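Local coordinates for protein LacI family sugar-binding transcriptional regulator (Enterococcus faecalis V583, PDB 4RK0) that binds alpha-D-ribofuranose and probably represses transcription by binding DNA in a sugar-responsive way, at residues P134-P137 / V138-Q142; S72-N76 / Q77-E81; D187-A190 / F191-R195; R27-E30 / S31-K35; Q169-P172 / E173-T177. All coordinates share one frame; numbering follows the deposited sequence.

Contact 1: P134-P137 / V138-Q142; sequences PHAP and VNIQQ. With RIB (alpha-D-ribofuranose), chain E.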
loop_
_atom_site.group_PDB
_atom_site.type_symbol
_atom_site.label_atom_id
_atom_site.label_comp_id
_atom_site.label_asym_id
_atom_site.label_seq_id
_atom_site.Cartn_x
_atom_site.Cartn_y
_atom_site.Cartn_z
ATOM N N PRO A 134 -2.762 0.804 22.145
ATOM C CA PRO A 134 -2.542 0.160 23.443
ATOM C C PRO A 134 -1.692 -1.067 23.286
ATOM O O PRO A 134 -1.615 -1.604 22.190
ATOM C CB PRO A 134 -3.968 -0.215 23.875
ATOM C CG PRO A 134 -4.678 -0.491 22.595
ATOM C CD PRO A 134 -4.131 0.566 21.648
ATOM N N HIS A 135 -1.050 -1.530 24.375
ATOM C CA HIS A 135 -0.166 -2.714 24.360
ATOM C C HIS A 135 0.652 -2.725 23.095
ATOM O O HIS A 135 0.658 -3.675 22.316
ATOM C CB HIS A 135 -0.956 -4.023 24.543
ATOM C CG HIS A 135 -1.979 -3.937 25.633
ATOM N ND1 HIS A 135 -1.662 -3.534 26.917
ATOM C CD2 HIS A 135 -3.313 -4.169 25.630
ATOM C CE1 HIS A 135 -2.755 -3.539 27.659
ATOM N NE2 HIS A 135 -3.771 -3.920 26.902
ATOM N N ALA A 136 1.353 -1.628 22.918
ATOM C CA ALA A 136 2.094 -1.378 21.697
ATOM C C ALA A 136 3.248 -2.358 21.555
ATOM O O ALA A 136 3.832 -2.749 22.557
ATOM C CB ALA A 136 2.617 0.048 21.731
ATOM N N PRO A 137 3.605 -2.742 20.311
ATOM C CA PRO A 137 4.852 -3.467 20.098
ATOM C C PRO A 137 6.034 -2.698 20.640
ATOM O O PRO A 137 5.957 -1.481 20.789
ATOM C CB PRO A 137 4.935 -3.600 18.576
ATOM C CG PRO A 137 3.515 -3.561 18.130
ATOM C CD PRO A 137 2.829 -2.612 19.064
ATOM N N VAL A 138 7.115 -3.409 20.982
ATOM C CA VAL A 138 8.233 -2.763 21.669
ATOM C C VAL A 138 8.878 -1.625 20.862
ATOM O O VAL A 138 9.173 -0.577 21.421
ATOM C CB VAL A 138 9.301 -3.797 22.090
ATOM C CG1 VAL A 138 10.507 -3.104 22.691
ATOM C CG2 VAL A 138 8.687 -4.766 23.109
ATOM N N ASN A 139 9.032 -1.819 19.552
ATOM C CA ASN A 139 9.608 -0.804 18.709
ATOM C C ASN A 139 8.807 0.488 18.779
ATOM O O ASN A 139 9.367 1.571 18.886
ATOM C CB ASN A 139 9.784 -1.334 17.266
ATOM C CG ASN A 139 8.453 -1.611 16.543
ATOM O OD1 ASN A 139 7.498 -2.197 17.093
ATOM N ND2 ASN A 139 8.413 -1.241 15.270
ATOM N N ILE A 140 7.488 0.361 18.820
ATOM C CA ILE A 140 6.625 1.524 18.879
ATOM C C ILE A 140 6.680 2.164 20.259
ATOM O O ILE A 140 6.813 3.378 20.356
ATOM C CB ILE A 140 5.192 1.173 18.461
ATOM C CG1 ILE A 140 5.214 0.864 16.960
ATOM C CG2 ILE A 140 4.274 2.329 18.793
ATOM C CD1 ILE A 140 3.989 0.162 16.424
ATOM N N GLN A 141 6.690 1.328 21.307
ATOM C CA GLN A 141 6.791 1.800 22.662
ATOM C C GLN A 141 8.068 2.605 22.823
ATOM O O GLN A 141 8.058 3.640 23.453
ATOM C CB GLN A 141 6.775 0.627 23.681
ATOM C CG GLN A 141 6.504 1.109 25.108
ATOM C CD GLN A 141 5.080 1.621 25.318
ATOM O OE1 GLN A 141 4.854 2.689 25.905
ATOM N NE2 GLN A 141 4.112 0.861 24.840
ATOM N N GLN A 142 9.166 2.135 22.231
ATOM C CA GLN A 142 10.409 2.914 22.260
ATOM C C GLN A 142 10.296 4.354 21.734
ATOM O O GLN A 142 11.058 5.226 22.143
ATOM C CB GLN A 142 11.519 2.182 21.512
ATOM C CG GLN A 142 11.962 0.888 22.177
ATOM C CD GLN A 142 12.694 1.121 23.490
ATOM O OE1 GLN A 142 12.155 0.892 24.576
ATOM N NE2 GLN A 142 13.930 1.575 23.392
HETATM O O5 RIB E . 3.660 2.586 10.173
HETATM C C5 RIB E . 3.576 1.215 10.529
HETATM C C4 RIB E . 4.284 1.108 11.809
HETATM O O4 RIB E . 4.196 -0.202 12.428
HETATM C C3 RIB E . 5.651 1.500 11.285
HETATM O O3 RIB E . 5.931 2.699 12.009
HETATM C C2 RIB E . 6.450 0.229 11.586
HETATM O O2 RIB E . 7.673 0.518 12.219
HETATM C C1 RIB E . 5.520 -0.746 12.329
HETATM O O1 RIB E . 6.095 -1.233 13.529
HETATM O O HOH W 1 4.314 -1.855 25.018
HETATM O O HOH W 2 1.518 0.453 25.028
#
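Q141 reaches back to A136 because its CG stands anti to the backbone N (chi1 -165°) and the chain then bends at the next bond, which lays NE2 3.5 Å from A136 CB. Two waters turn this approach into a polar link. Water 1 donates to A136 O (2.7 Å) and accepts from Q141 NE2, while water 2 accepts from A136 N (3.0 Å) and again from NE2. Through the two waters one primary amide is linked to both the N-H and the C=O of A136.

A different torsion directs N139: its CG lies between the backbone N and the carbonyl carbon (chi1 67°). The amide is thus held with OD1 3.3 Å from P137 CB and ND2 pointing to the sugar, where it donates to O1 of the ribose over 2.9 Å in a nearly straight bond. I140 runs side by side with P137, its CD1 4.0 Å from P137 CD, and the same methyl comes within 3.8 Å of ribose O1.

P137 is the N-cap of the helix; its O accepts a good bond from Q141 N at 2.9 Å and a weak one from I140 N. The turn carries the chain from strand 127-132 into helix 138-150 beside the ribose, with N139 and I140 lining its pocket. There P137 meets Q95, N139 touches D94 and D109, the latter on helix 109-122, and I140 packs on L162 and I185.

Contact 2: S72-N76 / Q77-E81; sequences SEISN and QTINE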
loop_
_atom_site.group_PDB
_atom_site.type_symbol
_atom_site.label_atom_id
_atom_site.label_comp_id
_atom_site.label_asym_id
_atom_site.label_seq_id
_atom_site.Cartn_x
_atom_site.Cartn_y
_atom_site.Cartn_z
ATOM N N SER A 72 4.733 -9.662 15.795
ATOM C CA SER A 72 4.824 -10.206 17.169
ATOM C C SER A 72 3.872 -11.380 17.438
ATOM O O SER A 72 3.928 -11.959 18.511
ATOM C CB SER A 72 4.523 -9.105 18.196
ATOM O OG SER A 72 3.245 -8.556 17.913
ATOM N N GLU A 73 3.014 -11.707 16.474
ATOM C CA GLU A 73 2.117 -12.866 16.503
ATOM C C GLU A 73 2.849 -14.201 16.368
ATOM O O GLU A 73 2.297 -15.230 16.715
ATOM C CB GLU A 73 1.002 -12.733 15.446
ATOM C CG GLU A 73 0.044 -11.579 15.772
ATOM C CD GLU A 73 -1.141 -11.470 14.823
ATOM O OE1 GLU A 73 -1.320 -12.354 13.944
ATOM O OE2 GLU A 73 -1.921 -10.509 14.981
ATOM N N ILE A 74 4.106 -14.193 15.921
ATOM C CA ILE A 74 4.933 -15.404 16.010
ATOM C C ILE A 74 5.702 -15.375 17.329
ATOM O O ILE A 74 6.460 -14.440 17.602
ATOM C CB ILE A 74 5.883 -15.523 14.817
ATOM C CG1 ILE A 74 5.100 -15.473 13.497
ATOM C CG2 ILE A 74 6.688 -16.808 14.913
ATOM C CD1 ILE A 74 4.262 -16.704 13.184
ATOM N N SER A 75 5.476 -16.380 18.194
ATOM C CA SER A 75 6.038 -16.334 19.525
ATOM C C SER A 75 7.439 -16.918 19.503
ATOM O O SER A 75 7.760 -17.740 18.650
ATOM C CB SER A 75 5.173 -17.142 20.517
ATOM O OG SER A 75 5.274 -18.530 20.225
ATOM N N ASN A 76 8.244 -16.476 20.456
ATOM C CA ASN A 76 9.559 -17.048 20.725
ATOM C C ASN A 76 9.483 -18.545 20.987
ATOM O O ASN A 76 10.335 -19.282 20.510
ATOM C CB ASN A 76 10.244 -16.318 21.888
ATOM C CG ASN A 76 10.637 -14.891 21.533
ATOM O OD1 ASN A 76 10.772 -14.555 20.357
ATOM N ND2 ASN A 76 10.816 -14.043 22.545
ATOM N N GLN A 77 8.448 -19.000 21.691
ATOM C CA GLN A 77 8.248 -20.432 21.912
ATOM C C GLN A 77 8.019 -21.131 20.581
ATOM O O GLN A 77 8.644 -22.133 20.290
ATOM C CB GLN A 77 7.068 -20.685 22.854
ATOM C CG GLN A 77 6.695 -22.153 23.016
ATOM C CD GLN A 77 5.929 -22.411 24.295
ATOM O OE1 GLN A 77 6.350 -21.994 25.376
ATOM N NE2 GLN A 77 4.800 -23.106 24.184
ATOM N N THR A 78 7.123 -20.591 19.758
ATOM C CA THR A 78 6.893 -21.188 18.433
ATOM C C THR A 78 8.182 -21.262 17.613
ATOM O O THR A 78 8.430 -22.234 16.908
ATOM C CB THR A 78 5.840 -20.407 17.626
ATOM O OG1 THR A 78 4.571 -20.534 18.272
ATOM C CG2 THR A 78 5.723 -20.939 16.198
ATOM N N ILE A 79 8.988 -20.210 17.688
ATOM C CA ILE A 79 10.195 -20.144 16.883
ATOM C C ILE A 79 11.183 -21.257 17.300
ATOM O O ILE A 79 11.735 -21.978 16.456
ATOM C CB ILE A 79 10.817 -18.734 16.981
ATOM C CG1 ILE A 79 10.018 -17.774 16.084
ATOM C CG2 ILE A 79 12.286 -18.749 16.581
ATOM C CD1 ILE A 79 10.361 -16.310 16.285
ATOM N N ASN A 80 11.368 -21.402 18.603
ATOM C CA ASN A 80 12.227 -22.450 19.151
ATOM C C ASN A 80 11.815 -23.864 18.743
ATOM O O ASN A 80 12.655 -24.647 18.305
ATOM C CB ASN A 80 12.277 -22.334 20.671
ATOM C CG ASN A 80 12.830 -21.000 21.135
ATOM O OD1 ASN A 80 13.311 -20.185 20.335
ATOM N ND2 ASN A 80 12.747 -20.760 22.430
ATOM N N GLU A 81 10.530 -24.176 18.847
ATOM C CA GLU A 81 10.036 -25.510 18.536
ATOM C C GLU A 81 9.925 -25.843 17.041
ATOM O O GLU A 81 9.841 -27.016 16.675
ATOM C CB GLU A 81 8.703 -25.767 19.259
ATOM C CG GLU A 81 7.480 -25.103 18.649
ATOM C CD GLU A 81 6.255 -25.149 19.555
ATOM O OE1 GLU A 81 6.398 -25.437 20.767
ATOM O OE2 GLU A 81 5.139 -24.889 19.052
HETATM O O HOH W 3 3.144 -18.226 17.640
#
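S75 is still extended (phi/psi -87°/154°) and N76 already helical, so the chain turns into helix 76-86 at S75, the N-cap. The first turns are closed by I79 N bonding to S75 O (2.9 Å) and N80 N bonding to N76 O (3.0 Å). The S75 hydroxyl adds the capping bond: OG, placed between the backbone N and the carbonyl carbon, accepts from T78 N at 2.8 Å with a well-aligned N-H (162°).

In a capping box the T78 side chain would return a bond directly to S75 N. Here water 3 stands in the gap, accepting from S75 N at 3.0 Å, lying 2.8 Å from T78 OG1 and donating to E73 O. On the inner side, I74 just before the cap and I79 cross at about a right angle, with CG2 of I74 3.7 Å from CG1 of I79. This pairing is a hydrophobic staple, and both isoleucines also pack on I69 of strand 66-69.

The outer asparagines look to basic partners: N76 OD1 accepts from K96 NZ, which also binds I74 O, and N80 OD1 accepts from R84 NH1.

Chemically, the helix start is closed by the S75 hydroxyl and, separately, a water between S75 N and T78 OG1, with two isoleucines on the apolar side; T78 N, which has no earlier turn to bond to, is satisfied by the hydroxyl, and S75 N by the water.

Contact 3: D187-A190 / F191-R195; sequences DEIA and FGLYR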
loop_
_atom_site.group_PDB
_atom_site.type_symbol
_atom_site.label_atom_id
_atom_site.label_comp_id
_atom_site.label_asym_id
_atom_site.label_seq_id
_atom_site.Cartn_x
_atom_site.Cartn_y
_atom_site.Cartn_z
ATOM N N ASP A 187 2.453 7.521 10.485
ATOM C CA ASP A 187 1.876 8.443 9.489
ATOM C C ASP A 187 0.396 8.110 9.238
ATOM O O ASP A 187 -0.416 9.013 9.048
ATOM C CB ASP A 187 2.671 8.458 8.186
ATOM C CG ASP A 187 4.056 9.145 8.320
ATOM O OD1 ASP A 187 4.256 9.958 9.227
ATOM O OD2 ASP A 187 4.920 8.859 7.490
ATOM N N GLU A 188 0.032 6.845 9.245
ATOM C CA GLU A 188 -1.384 6.479 9.070
ATOM C C GLU A 188 -2.278 7.089 10.162
ATOM O O GLU A 188 -3.335 7.648 9.864
ATOM C CB GLU A 188 -1.546 4.952 9.032
ATOM C CG GLU A 188 -0.959 4.315 7.786
ATOM C CD GLU A 188 -1.725 3.083 7.318
ATOM O OE1 GLU A 188 -2.098 2.237 8.154
ATOM O OE2 GLU A 188 -1.953 2.943 6.102
ATOM N N ILE A 189 -1.861 7.022 11.425
ATOM C CA ILE A 189 -2.590 7.758 12.465
ATOM C C ILE A 189 -2.709 9.250 12.147
ATOM O O ILE A 189 -3.768 9.855 12.371
ATOM C CB ILE A 189 -1.941 7.597 13.841
ATOM C CG1 ILE A 189 -2.164 6.164 14.301
ATOM C CG2 ILE A 189 -2.531 8.573 14.845
ATOM C CD1 ILE A 189 -1.536 5.805 15.643
ATOM N N ALA A 190 -1.599 9.863 11.738
ATOM C CA ALA A 190 -1.576 11.264 11.394
ATOM C C ALA A 190 -2.585 11.601 10.282
ATOM O O ALA A 190 -3.244 12.651 10.326
ATOM C CB ALA A 190 -0.191 11.664 10.910
ATOM N N PHE A 191 -2.652 10.749 9.274
ATOM C CA PHE A 191 -3.643 10.979 8.202
ATOM C C PHE A 191 -5.061 10.955 8.750
ATOM O O PHE A 191 -5.944 11.741 8.317
ATOM C CB PHE A 191 -3.495 10.005 7.030
ATOM C CG PHE A 191 -2.135 10.004 6.396
ATOM C CD1 PHE A 191 -1.324 11.147 6.406
ATOM C CD2 PHE A 191 -1.653 8.847 5.807
ATOM C CE1 PHE A 191 -0.058 11.133 5.842
ATOM C CE2 PHE A 191 -0.389 8.828 5.255
ATOM C CZ PHE A 191 0.404 9.975 5.273
ATOM N N GLY A 192 -5.292 10.118 9.739
ATOM C CA GLY A 192 -6.607 10.027 10.379
ATOM C C GLY A 192 -6.956 11.286 11.120
ATOM O O GLY A 192 -8.072 11.780 11.023
ATOM N N LEU A 193 -5.987 11.787 11.876
ATOM C CA LEU A 193 -6.062 13.105 12.513
ATOM C C LEU A 193 -6.416 14.215 11.560
ATOM O O LEU A 193 -7.340 15.017 11.844
ATOM C CB LEU A 193 -4.754 13.433 13.246
ATOM C CG LEU A 193 -4.355 12.463 14.373
ATOM C CD1 LEU A 193 -2.994 12.835 14.945
ATOM C CD2 LEU A 193 -5.376 12.480 15.464
ATOM N N TYR A 194 -5.689 14.285 10.459
ATOM C CA TYR A 194 -5.980 15.278 9.406
ATOM C C TYR A 194 -7.469 15.257 9.033
ATOM O O TYR A 194 -8.115 16.298 9.005
ATOM C CB TYR A 194 -5.180 15.016 8.137
ATOM C CG TYR A 194 -3.807 15.651 8.040
ATOM C CD1 TYR A 194 -2.907 15.625 9.111
ATOM C CD2 TYR A 194 -3.372 16.207 6.838
ATOM C CE1 TYR A 194 -1.647 16.210 9.009
ATOM C CE2 TYR A 194 -2.117 16.775 6.712
ATOM C CZ TYR A 194 -1.242 16.776 7.801
ATOM O OH TYR A 194 -0.002 17.364 7.610
ATOM N N ARG A 195 -7.997 14.077 8.724
ATOM C CA ARG A 195 -9.387 13.950 8.317
ATOM C C ARG A 195 -10.342 14.378 9.439
ATOM O O ARG A 195 -11.289 15.098 9.196
ATOM C CB ARG A 195 -9.680 12.513 7.883
ATOM C CG ARG A 195 -11.122 12.233 7.554
ATOM C CD ARG A 195 -11.385 10.751 7.331
ATOM N NE ARG A 195 -12.817 10.445 7.198
ATOM C CZ ARG A 195 -13.354 9.221 7.288
ATOM N NH1 ARG A 195 -12.598 8.149 7.536
ATOM N NH2 ARG A 195 -14.670 9.060 7.156
#
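F191 and D187 meet twice through one atom: D187 O accepts from F191 N at 2.8 Å and also lies over the centre of the F191 ring, 3.3 Å above its plane. F191 CG stands anti to its own carbonyl carbon (chi1 -57°), which brings the ring back over that oxygen. The next carbonyls are satisfied in turn, E188 O by G192 N (3.2 Å), I189 O by L193 N (3.0 Å) and A190 O by Y194 N (2.9 Å).

The polar ends of the side chains find their partners beyond this turn. D187, though buried, has OD1 bonded to T228 OG1 and OD2 to V216 N, an arrangement that probably stabilises its negative charge. Y194 OH bonds to P224 O, and at the helix start I189 N is taken by N186 OD1.

I189 and L193 sit one turn apart, with I189 CG2 4.3 Å from L193 CD1. The helix bridges parallel strands 181-184 and 209-211 in a beta-alpha-beta unit: I189 and A190 lean on A184, L193 and Y194 on I210, while F191 packs against M218 of the second subunit.

Contact 4: R27-E30 / S31-K35; sequences RGIE and SVLYK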
loop_
_atom_site.group_PDB
_atom_site.type_symbol
_atom_site.label_atom_id
_atom_site.label_comp_id
_atom_site.label_asym_id
_atom_site.label_seq_id
_atom_site.Cartn_x
_atom_site.Cartn_y
_atom_site.Cartn_z
ATOM N N ARG A 27 8.864 -4.511 -1.042
ATOM C CA ARG A 27 9.692 -4.161 -2.205
ATOM C C ARG A 27 11.187 -4.236 -1.937
ATOM O O ARG A 27 11.952 -4.677 -2.784
ATOM C CB ARG A 27 9.365 -2.726 -2.668
ATOM C CG ARG A 27 8.016 -2.602 -3.288
ATOM C CD ARG A 27 7.825 -1.252 -3.952
ATOM N NE ARG A 27 8.791 -1.023 -5.021
ATOM C CZ ARG A 27 9.841 -0.200 -4.962
ATOM N NH1 ARG A 27 10.125 0.515 -3.879
ATOM N NH2 ARG A 27 10.622 -0.095 -6.022
ATOM N N GLY A 28 11.599 -3.745 -0.781
ATOM C CA GLY A 28 12.998 -3.814 -0.364
ATOM C C GLY A 28 13.487 -5.245 -0.348
ATOM O O GLY A 28 14.507 -5.567 -0.939
ATOM N N ILE A 29 12.720 -6.122 0.279
ATOM C CA ILE A 29 13.047 -7.558 0.312
ATOM C C ILE A 29 13.027 -8.177 -1.076
ATOM O O ILE A 29 13.978 -8.896 -1.466
ATOM C CB ILE A 29 12.053 -8.319 1.216
ATOM C CG1 ILE A 29 12.220 -7.911 2.673
ATOM C CG2 ILE A 29 12.152 -9.834 1.044
ATOM C CD1 ILE A 29 11.011 -8.270 3.547
ATOM N N GLU A 30 11.962 -7.893 -1.829
ATOM C CA GLU A 30 11.774 -8.451 -3.171
ATOM C C GLU A 30 12.973 -8.102 -4.044
ATOM O O GLU A 30 13.385 -8.890 -4.913
ATOM C CB GLU A 30 10.532 -7.877 -3.854
ATOM C CG GLU A 30 9.182 -8.479 -3.498
ATOM C CD GLU A 30 8.826 -9.664 -4.381
ATOM O OE1 GLU A 30 7.882 -9.549 -5.200
ATOM O OE2 GLU A 30 9.506 -10.710 -4.270
ATOM N N SER A 31 13.510 -6.907 -3.840
ATOM C CA SER A 31 14.591 -6.414 -4.704
ATOM C C SER A 31 15.834 -7.255 -4.566
ATOM O O SER A 31 16.604 -7.399 -5.511
ATOM C CB SER A 31 14.925 -4.941 -4.430
ATOM O OG SER A 31 15.465 -4.724 -3.144
ATOM N N VAL A 32 16.056 -7.774 -3.366
ATOM C CA VAL A 32 17.215 -8.628 -3.097
ATOM C C VAL A 32 16.962 -10.058 -3.544
ATOM O O VAL A 32 17.775 -10.643 -4.291
ATOM C CB VAL A 32 17.618 -8.515 -1.616
ATOM C CG1 VAL A 32 18.592 -9.611 -1.196
ATOM C CG2 VAL A 32 18.232 -7.166 -1.373
ATOM N N LEU A 33 15.826 -10.613 -3.130
ATOM C CA LEU A 33 15.418 -11.965 -3.519
ATOM C C LEU A 33 15.427 -12.202 -5.022
ATOM O O LEU A 33 15.915 -13.236 -5.454
ATOM C CB LEU A 33 14.021 -12.324 -2.973
ATOM C CG LEU A 33 13.879 -12.293 -1.437
ATOM C CD1 LEU A 33 12.520 -12.864 -1.051
ATOM C CD2 LEU A 33 14.981 -13.033 -0.692
ATOM N N TYR A 34 14.882 -11.270 -5.801
ATOM C CA TYR A 34 14.783 -11.414 -7.279
ATOM C C TYR A 34 16.113 -11.721 -7.908
ATOM O O TYR A 34 16.207 -12.519 -8.846
ATOM C CB TYR A 34 14.260 -10.143 -7.967
ATOM C CG TYR A 34 12.764 -9.984 -8.014
ATOM C CD1 TYR A 34 11.951 -10.592 -7.075
ATOM C CD2 TYR A 34 12.152 -9.196 -8.993
ATOM C CE1 TYR A 34 10.578 -10.447 -7.108
ATOM C CE2 TYR A 34 10.772 -9.039 -9.021
ATOM C CZ TYR A 34 9.989 -9.663 -8.069
ATOM O OH TYR A 34 8.610 -9.525 -8.074
ATOM N N LYS A 35 17.135 -11.079 -7.392
ATOM C CA LYS A 35 18.464 -11.198 -7.983
ATOM C C LYS A 35 19.063 -12.576 -7.761
ATOM O O LYS A 35 19.973 -12.968 -8.490
ATOM C CB LYS A 35 19.384 -10.115 -7.451
ATOM C CG LYS A 35 18.891 -8.716 -7.788
ATOM C CD LYS A 35 19.979 -7.656 -7.736
ATOM C CE LYS A 35 19.411 -6.302 -8.140
ATOM N NZ LYS A 35 20.454 -5.338 -8.581
#
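Helical bonds, among them Y34 N to E30 O (2.9 Å) and L33 N to I29 O (3.0 Å), set residues 27-30 one turn before their partners in 31-35, though V32 N makes only a weak bond, to I29 O. E30 and Y34 form the principal side-chain pair. The E30 chain bends at chi2 (-89°), which turns its carboxylate along the helix toward the tyrosine. OE2 then comes to the ring edge, near its plane and 3.0 Å from CE1, while OE1 lies 3.0 Å from the phenol OH; carboxylate and ring planes stand 84° apart.

Both polar ends are used across the dimer interface: Y34 OH bonds to N44 O and E30 OE1 to N44 N of the second subunit, so the two side chains grip one residue's backbone from both of its polar groups. The Y34 ring also stacks on Y55 of that subunit.

Away from this face, S31 OG, lying between its own backbone N and carbonyl carbon (chi1 66°), donates to G28 O over a short 2.5 Å. It also bonds to Q238 NE2 on helix 233-249. I29 and L33 run side by side, CG2 of I29 3.7 Å from CD1 of L33, and both cover L40.

The helix is the connection of a beta-alpha-beta unit, strand 9-14, helix 20-35, strand 39-44: I29 and L33 turn to the strands, S31 and V32 to helix 233-249, and E30 and Y34 to the second subunit.

Contact 5: Q169-P172 / E173-T177; sequences QAVP and EILKT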
loop_
_atom_site.group_PDB
_atom_site.type_symbol
_atom_site.label_atom_id
_atom_site.label_comp_id
_atom_site.label_asym_id
_atom_site.label_seq_id
_atom_site.Cartn_x
_atom_site.Cartn_y
_atom_site.Cartn_z
ATOM N N GLN A 169 -10.662 8.417 14.847
ATOM C CA GLN A 169 -11.473 8.213 16.041
ATOM C C GLN A 169 -10.884 8.846 17.284
ATOM O O GLN A 169 -11.588 8.976 18.267
ATOM C CB GLN A 169 -11.658 6.735 16.298
ATOM C CG GLN A 169 -12.616 6.090 15.331
ATOM C CD GLN A 169 -12.648 4.583 15.492
ATOM O OE1 GLN A 169 -11.833 3.990 16.212
ATOM N NE2 GLN A 169 -13.572 3.954 14.800
ATOM N N ALA A 170 -9.599 9.232 17.255
ATOM C CA ALA A 170 -8.997 9.991 18.385
ATOM C C ALA A 170 -9.370 11.484 18.414
ATOM O O ALA A 170 -9.149 12.185 19.415
ATOM C CB ALA A 170 -7.471 9.846 18.377
ATOM N N VAL A 171 -9.897 12.008 17.313
ATOM C CA VAL A 171 -10.041 13.444 17.206
ATOM C C VAL A 171 -11.019 14.035 18.232
ATOM O O VAL A 171 -10.727 15.074 18.835
ATOM C CB VAL A 171 -10.312 13.897 15.756
ATOM C CG1 VAL A 171 -10.656 15.379 15.720
ATOM C CG2 VAL A 171 -9.103 13.595 14.869
ATOM N N PRO A 172 -12.140 13.357 18.483
ATOM C CA PRO A 172 -13.056 13.912 19.507
ATOM C C PRO A 172 -12.407 14.097 20.885
ATOM O O PRO A 172 -12.606 15.123 21.534
ATOM C CB PRO A 172 -14.214 12.887 19.530
ATOM C CG PRO A 172 -14.219 12.307 18.151
ATOM C CD PRO A 172 -12.787 12.323 17.653
ATOM N N GLU A 173 -11.602 13.134 21.324
ATOM C CA GLU A 173 -10.949 13.275 22.609
ATOM C C GLU A 173 -9.920 14.412 22.573
ATOM O O GLU A 173 -9.826 15.219 23.495
ATOM C CB GLU A 173 -10.330 11.950 23.057
ATOM C CG GLU A 173 -11.146 11.188 24.094
ATOM C CD GLU A 173 -10.815 11.611 25.516
ATOM O OE1 GLU A 173 -9.614 11.580 25.878
ATOM O OE2 GLU A 173 -11.750 11.973 26.267
ATOM N N ILE A 174 -9.164 14.513 21.491
ATOM C CA ILE A 174 -8.171 15.603 21.390
ATOM C C ILE A 174 -8.798 16.988 21.501
ATOM O O ILE A 174 -8.246 17.908 22.124
ATOM C CB ILE A 174 -7.411 15.510 20.067
ATOM C CG1 ILE A 174 -6.574 14.222 20.045
ATOM C CG2 ILE A 174 -6.518 16.714 19.867
ATOM C CD1 ILE A 174 -6.132 13.791 18.672
ATOM N N LEU A 175 -9.961 17.143 20.882
ATOM C CA LEU A 175 -10.643 18.420 20.899
ATOM C C LEU A 175 -11.101 18.855 22.290
ATOM O O LEU A 175 -11.323 20.036 22.516
ATOM C CB LEU A 175 -11.812 18.383 19.931
ATOM C CG LEU A 175 -11.434 18.224 18.460
ATOM C CD1 LEU A 175 -12.739 18.125 17.678
ATOM C CD2 LEU A 175 -10.543 19.358 17.946
ATOM N N LYS A 176 -11.212 17.911 23.223
ATOM C CA LYS A 176 -11.535 18.224 24.610
ATOM C C LYS A 176 -10.331 18.704 25.425
ATOM O O LYS A 176 -10.512 19.159 26.534
ATOM C CB LYS A 176 -12.153 17.001 25.300
ATOM C CG LYS A 176 -13.584 16.700 24.885
ATOM C CD LYS A 176 -14.089 15.452 25.593
ATOM C CE LYS A 176 -15.579 15.245 25.396
ATOM N NZ LYS A 176 -15.893 14.807 24.011
ATOM N N THR A 177 -9.117 18.620 24.878
ATOM C CA THR A 177 -7.888 18.902 25.644
ATOM C C THR A 177 -7.400 20.311 25.353
ATOM O O THR A 177 -7.904 20.961 24.438
ATOM C CB THR A 177 -6.723 17.947 25.267
ATOM O OG1 THR A 177 -6.210 18.305 23.967
ATOM C CG2 THR A 177 -7.145 16.490 25.230
HETATM O O HOH W 4 -11.834 10.356 20.684
#
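V171 and L175, one turn apart, cross at a slant, V171 CG1 4.0 Å from L175 CD1. Beside them A170 and I174 make the second apolar pair, A170 CB lying 4.2 Å from I174 CD1. The isoleucine is held close to the backbone as well: with CG1 anti to its own carbonyl carbon (chi1 -65°), it lays that atom 3.3 Å from A170 O.

Two backbone bonds fix these pairs in step, I174 N to A170 O at 3.1 Å and L175 N to V171 O at 3.0 Å. A further shell explains why the helix bends here. P172 has no N-H to give to the turn before, and the helix is kinked at that point. Next to it, water 4 donates to Q169 O at 2.8 Å and accepts from E173 N at 2.9 Å, standing where a direct helical bond between the two would run.

Beyond these pairs, T177 folds back on I174. Its OG1 donates to I174 O over 2.8 Å, in the carbonyl plane and on a lone pair, and T177 N binds the same oxygen; OG1 is bonded in addition to S179 N.

Helix 164-175 lies between sheet and helix: A170, E173 and I174 rest on I158 of strand 154-159, A170 also on V131 of strand 127-132, while V171 and L175 meet L197 of helix 187-199.

How the contacts relate
Read from the N terminus, the order is contact 4, contact 2, contact 1, contact 5 and contact 3. Each closes only a turn of helix or a helix start, and as all five follow one another in series, none nests in or crosses another. Contacts 4 and 2 flank the larger mixed sheet, while contacts 1, 5 and 3 belong to the half of the fold built on the four-stranded parallel sheet, with contact 1 at the ribose. Only contacts 5 and 3 touch, through L193 CD2 and I174 CD1 at 3.5 Å, tying helix 164-175 to helix 187-199. Contacts 3 and 4, with centres about 30 Å apart, both reach the second subunit.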